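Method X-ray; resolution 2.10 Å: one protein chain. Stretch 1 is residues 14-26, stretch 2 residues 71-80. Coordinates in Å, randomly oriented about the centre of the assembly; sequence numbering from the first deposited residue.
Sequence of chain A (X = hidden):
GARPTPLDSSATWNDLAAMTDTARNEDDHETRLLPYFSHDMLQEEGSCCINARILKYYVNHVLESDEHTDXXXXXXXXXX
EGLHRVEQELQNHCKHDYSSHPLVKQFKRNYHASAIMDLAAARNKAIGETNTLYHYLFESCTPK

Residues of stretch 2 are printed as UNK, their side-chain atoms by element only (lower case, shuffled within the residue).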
# COMPACT_ATOMS: atom_id res chain seq x y z
N ASN A 14 -6.16 3.43 12.11
CA ASN A 14 -6.34 4.83 12.46
C ASN A 14 -5.25 5.72 11.87
O ASN A 14 -5.54 6.79 11.32
CB ASN A 14 -6.37 5.01 13.98
CG ASN A 14 -6.47 6.46 14.39
OD1 ASN A 14 -7.51 7.10 14.20
ND2 ASN A 14 -5.40 6.99 14.96
N ASP A 15 -4.00 5.29 12.00
CA ASP A 15 -2.87 6.02 11.45
C ASP A 15 -2.99 6.19 9.94
O ASP A 15 -2.70 7.25 9.40
CB ASP A 15 -1.55 5.31 11.79
CG ASP A 15 -1.13 5.52 13.23
OD1 ASP A 15 -1.68 6.43 13.89
OD2 ASP A 15 -0.24 4.78 13.70
N LEU A 16 -3.43 5.13 9.27
CA LEU A 16 -3.63 5.16 7.83
C LEU A 16 -4.78 6.09 7.44
O LEU A 16 -4.69 6.80 6.44
CB LEU A 16 -3.89 3.75 7.30
CG LEU A 16 -2.67 2.84 7.36
CD1 LEU A 16 -3.06 1.41 7.04
CD2 LEU A 16 -1.60 3.32 6.41
N ALA A 17 -5.84 6.08 8.23
CA ALA A 17 -6.96 6.99 8.03
C ALA A 17 -6.51 8.43 8.24
O ALA A 17 -6.92 9.33 7.51
CB ALA A 17 -8.10 6.64 8.97
N ALA A 18 -5.73 8.64 9.28
CA ALA A 18 -5.13 9.92 9.55
C ALA A 18 -4.30 10.38 8.33
O ALA A 18 -4.45 11.46 7.89
CB ALA A 18 -4.31 9.87 10.83
N MET A 19 -3.47 9.50 7.80
CA MET A 19 -2.68 9.84 6.65
C MET A 19 -3.54 10.27 5.48
O MET A 19 -3.25 11.23 4.88
CB MET A 19 -1.78 8.70 6.20
CG MET A 19 -0.49 8.55 6.93
SD MET A 19 0.50 7.45 5.95
CE MET A 19 1.64 8.59 5.38
N THR A 20 -4.58 9.52 5.20
CA THR A 20 -5.51 9.79 4.14
C THR A 20 -6.18 11.13 4.26
O THR A 20 -6.20 11.87 3.33
CB THR A 20 -6.57 8.66 4.01
OG1 THR A 20 -5.93 7.45 3.68
CG2 THR A 20 -7.54 8.98 2.97
N ASP A 21 -6.67 11.45 5.43
CA ASP A 21 -7.35 12.71 5.71
C ASP A 21 -6.43 13.89 5.44
O ASP A 21 -6.85 14.91 4.89
CB ASP A 21 -7.86 12.75 7.15
CG ASP A 21 -8.81 13.90 7.40
OD1 ASP A 21 -9.53 14.28 6.46
OD2 ASP A 21 -8.83 14.42 8.53
N THR A 22 -5.17 13.77 5.80
CA THR A 22 -4.17 14.80 5.61
C THR A 22 -3.85 14.98 4.13
O THR A 22 -3.96 16.01 3.63
CB THR A 22 -2.86 14.47 6.41
OG1 THR A 22 -3.11 14.49 7.78
CG2 THR A 22 -1.79 15.40 6.13
N ALA A 23 -3.46 13.92 3.46
CA ALA A 23 -3.16 13.92 2.07
C ALA A 23 -4.30 14.51 1.27
O ALA A 23 -4.06 15.20 0.35
CB ALA A 23 -2.87 12.52 1.59
N ARG A 24 -5.53 14.20 1.62
CA ARG A 24 -6.65 14.59 0.80
C ARG A 24 -7.20 15.99 1.11
O ARG A 24 -7.95 16.56 0.35
CB ARG A 24 -7.72 13.51 0.80
CG ARG A 24 -8.86 13.77 1.71
CD ARG A 24 -9.98 12.78 1.55
NE ARG A 24 -11.07 13.18 2.39
CZ ARG A 24 -12.06 13.98 2.03
NH1 ARG A 24 -12.14 14.51 0.81
NH2 ARG A 24 -12.98 14.25 2.90
N ASN A 25 -6.78 16.53 2.23
CA ASN A 25 -6.97 17.93 2.53
C ASN A 25 -5.91 18.80 1.86
O ASN A 25 -5.52 19.78 2.41
CB ASN A 25 -6.94 18.15 4.03
CG ASN A 25 -7.59 19.43 4.45
OD1 ASN A 25 -8.72 19.69 4.11
ND2 ASN A 25 -6.88 20.23 5.19
N GLU A 26 -5.41 18.40 0.69
CA GLU A 26 -4.45 19.13 -0.13
C GLU A 26 -4.94 19.25 -1.57
O GLU A 26 -5.75 18.44 -2.02
CB GLU A 26 -3.08 18.45 -0.10
CG GLU A 26 -2.52 18.26 1.30
CD GLU A 26 -1.62 19.40 1.72
OE1 GLU A 26 -1.93 20.06 2.74
OE2 GLU A 26 -0.60 19.63 1.04
N UNK A 71 7.19 16.02 8.79
CA UNK A 71 6.49 17.17 9.35
C UNK A 71 5.00 17.09 9.03
O UNK A 71 4.15 17.21 9.92
c UNK A 71 7.63 21.51 8.77
c UNK A 71 7.07 18.48 8.80
c UNK A 71 8.37 18.92 9.45
s UNK A 71 9.04 20.41 8.67
N UNK A 72 4.69 16.88 7.75
CA UNK A 72 3.30 16.78 7.30
C UNK A 72 2.60 15.52 7.79
O UNK A 72 1.40 15.53 8.07
c UNK A 72 1.80 16.88 5.28
c UNK A 72 3.22 16.84 5.78
n UNK A 72 -0.28 18.44 4.14
c UNK A 72 0.26 17.26 3.41
c UNK A 72 1.70 17.02 3.78
N UNK A 73 3.35 14.43 7.90
CA UNK A 73 2.78 13.16 8.33
C UNK A 73 3.58 12.62 9.50
O UNK A 73 4.47 11.80 9.32
c UNK A 73 2.10 12.58 5.92
c UNK A 73 0.84 13.36 3.57
c UNK A 73 2.21 13.41 3.66
c UNK A 73 2.80 12.14 7.19
c UNK A 73 0.08 12.92 4.64
o UNK A 73 0.22 13.76 2.40
c UNK A 73 0.71 12.53 5.80
c UNK A 73 2.83 13.01 4.82
N UNK A 74 3.27 13.10 10.72
CA UNK A 74 4.00 12.67 11.92
C UNK A 74 3.96 11.16 12.13
O UNK A 74 4.84 10.61 12.80
c UNK A 74 3.26 13.39 13.05
c UNK A 74 2.25 14.12 11.03
c UNK A 74 2.66 14.59 12.40
N UNK A 75 2.96 10.49 11.56
CA UNK A 75 2.80 9.06 11.74
C UNK A 75 3.48 8.21 10.66
O UNK A 75 3.57 6.99 10.80
c UNK A 75 1.31 8.71 11.78
c UNK A 75 -0.74 11.22 11.09
s UNK A 75 0.46 10.59 9.91
c UNK A 75 0.60 8.88 10.45
N UNK A 76 3.95 8.84 9.59
CA UNK A 76 4.43 8.11 8.41
C UNK A 76 5.60 7.18 8.72
O UNK A 76 5.75 6.12 8.11
c UNK A 76 4.96 8.30 5.94
c UNK A 76 6.12 9.82 7.57
c UNK A 76 4.83 9.07 7.26
c UNK A 76 5.21 9.18 4.74
N UNK A 77 6.43 7.56 9.69
CA UNK A 77 7.57 6.75 10.09
C UNK A 77 7.12 5.45 10.74
O UNK A 77 7.61 4.37 10.41
c UNK A 77 9.67 6.75 11.57
c UNK A 77 8.49 7.54 11.03
n UNK A 77 9.48 7.56 13.90
c UNK A 77 10.34 7.49 12.71
c UNK A 77 9.48 6.67 14.87
n UNK A 77 10.28 5.61 14.82
n UNK A 77 8.67 6.82 15.91
N UNK A 78 6.17 5.56 11.67
CA UNK A 78 5.64 4.39 12.36
C UNK A 78 4.82 3.51 11.42
O UNK A 78 4.86 2.28 11.51
c UNK A 78 4.79 4.81 13.55
c UNK A 78 4.62 3.70 14.57
o UNK A 78 5.52 3.41 15.35
n UNK A 78 3.45 3.07 14.56
N UNK A 79 4.07 4.15 10.52
CA UNK A 79 3.32 3.43 9.50
C UNK A 79 4.24 2.61 8.60
O UNK A 79 4.02 1.41 8.41
c UNK A 79 1.89 3.65 7.44
c UNK A 79 2.48 4.39 8.64
c UNK A 79 1.39 5.03 9.47
N UNK A 80 5.26 3.26 8.05
CA UNK A 80 6.21 2.60 7.15
C UNK A 80 6.88 1.39 7.81
O UNK A 80 7.00 0.33 7.19
n UNK A 80 10.90 5.67 8.20
c UNK A 80 8.26 2.98 5.68
c UNK A 80 10.13 5.44 7.15
c UNK A 80 9.41 3.93 5.34
n UNK A 80 10.21 4.28 6.51
c UNK A 80 7.28 3.58 6.67
n UNK A 80 9.27 6.37 6.74
O HOH W 1 0.26 2.37 13.87
O HOH W 2 -0.72 14.30 9.04

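Position 71 carries three carbons and one sulfur in an unbranched chain, the sulfur next to last. It is out of reach of stretch 1, in the last turn of a helix, and is Met71.

Position 72 has four carbons in a row ending in nitrogen, a chain extended through its first three torsions, then turned at the last (chi4 p), which places its nitrogen 2.7 Å from Glu26 OE1. This is Lys72, and its NZ donates to that carboxylate in a salt bridge. Its backbone works too: water 2 donates to Lys72 O (2.6 Å) and lies 2.7 Å from Thr22 OG1.

Position 73 shows one carbon, then a six-carbon ring bearing an oxygen. Here the chain leaves helical geometry, and the CA-to-CB bond points toward stretch 1. Met19 O and Ala23 N lie at the ring's edge, a ring carbon of 73 comes within 3.4 Å of Thr22 CG2, and the ring's oxygen is 3.4 Å from Ala23 CB. This is Tyr73, whose OH also hydrogen-bonds elsewhere in the structure.

Position 74 has three carbons closing onto its own backbone nitrogen and touches nothing on stretch 1, so it is Pro74. It sits inside a type I turn from Tyr73 to position 76, closed by the 3.0 Å hydrogen bond from N of 76 to Tyr73 O.

Position 75 again has three carbons and a sulfur, unbranched, folded rather than extended, its terminal carbon 3.8 Å from Ala18 CB. This is Met75, and its CG lies 3.7 Å from Met19 CG.

Position 76 has four carbons, forked at the first, with one arm two carbons long; the inner carbon of that arm packs 3.4 Å from Met19 CE. This is Ile76, and that carbon is CG1.

Position 77 has three carbons, a nitrogen, then a carbon carrying two more nitrogens, all out of reach: Arg77.

Position 78 has two carbons, the second bearing one oxygen and one nitrogen. The nitrogen of 78 lies 3.3 Å from the oxygen of water 1, which donates to Asp15 OD2 (2.5 Å). It is Asn78, and its ND2 donates weakly to that water.

Position 79 has one carbon carrying two others, one branch 3.7 Å from Leu16 CD2 and the other 3.8 Å from Asp15 CB. This is Val79, the branches being CG1 and CG2 respectively.

Position 80 repeats the guanidinium pattern of 77 and is also out of reach: Arg80.

The rule is a greasy centre with polar ends. Met19 meets Tyr73, Met75, Ile76 and Val79, its flexible chain fitting surfaces from both turn and helix. Water 1 and the salt bridge serve the two ends, while Met71, Pro74, Arg77 and Arg80 leave the contact to their neighbours.

Stretch 2 (71-80) MKYPMIRNVR
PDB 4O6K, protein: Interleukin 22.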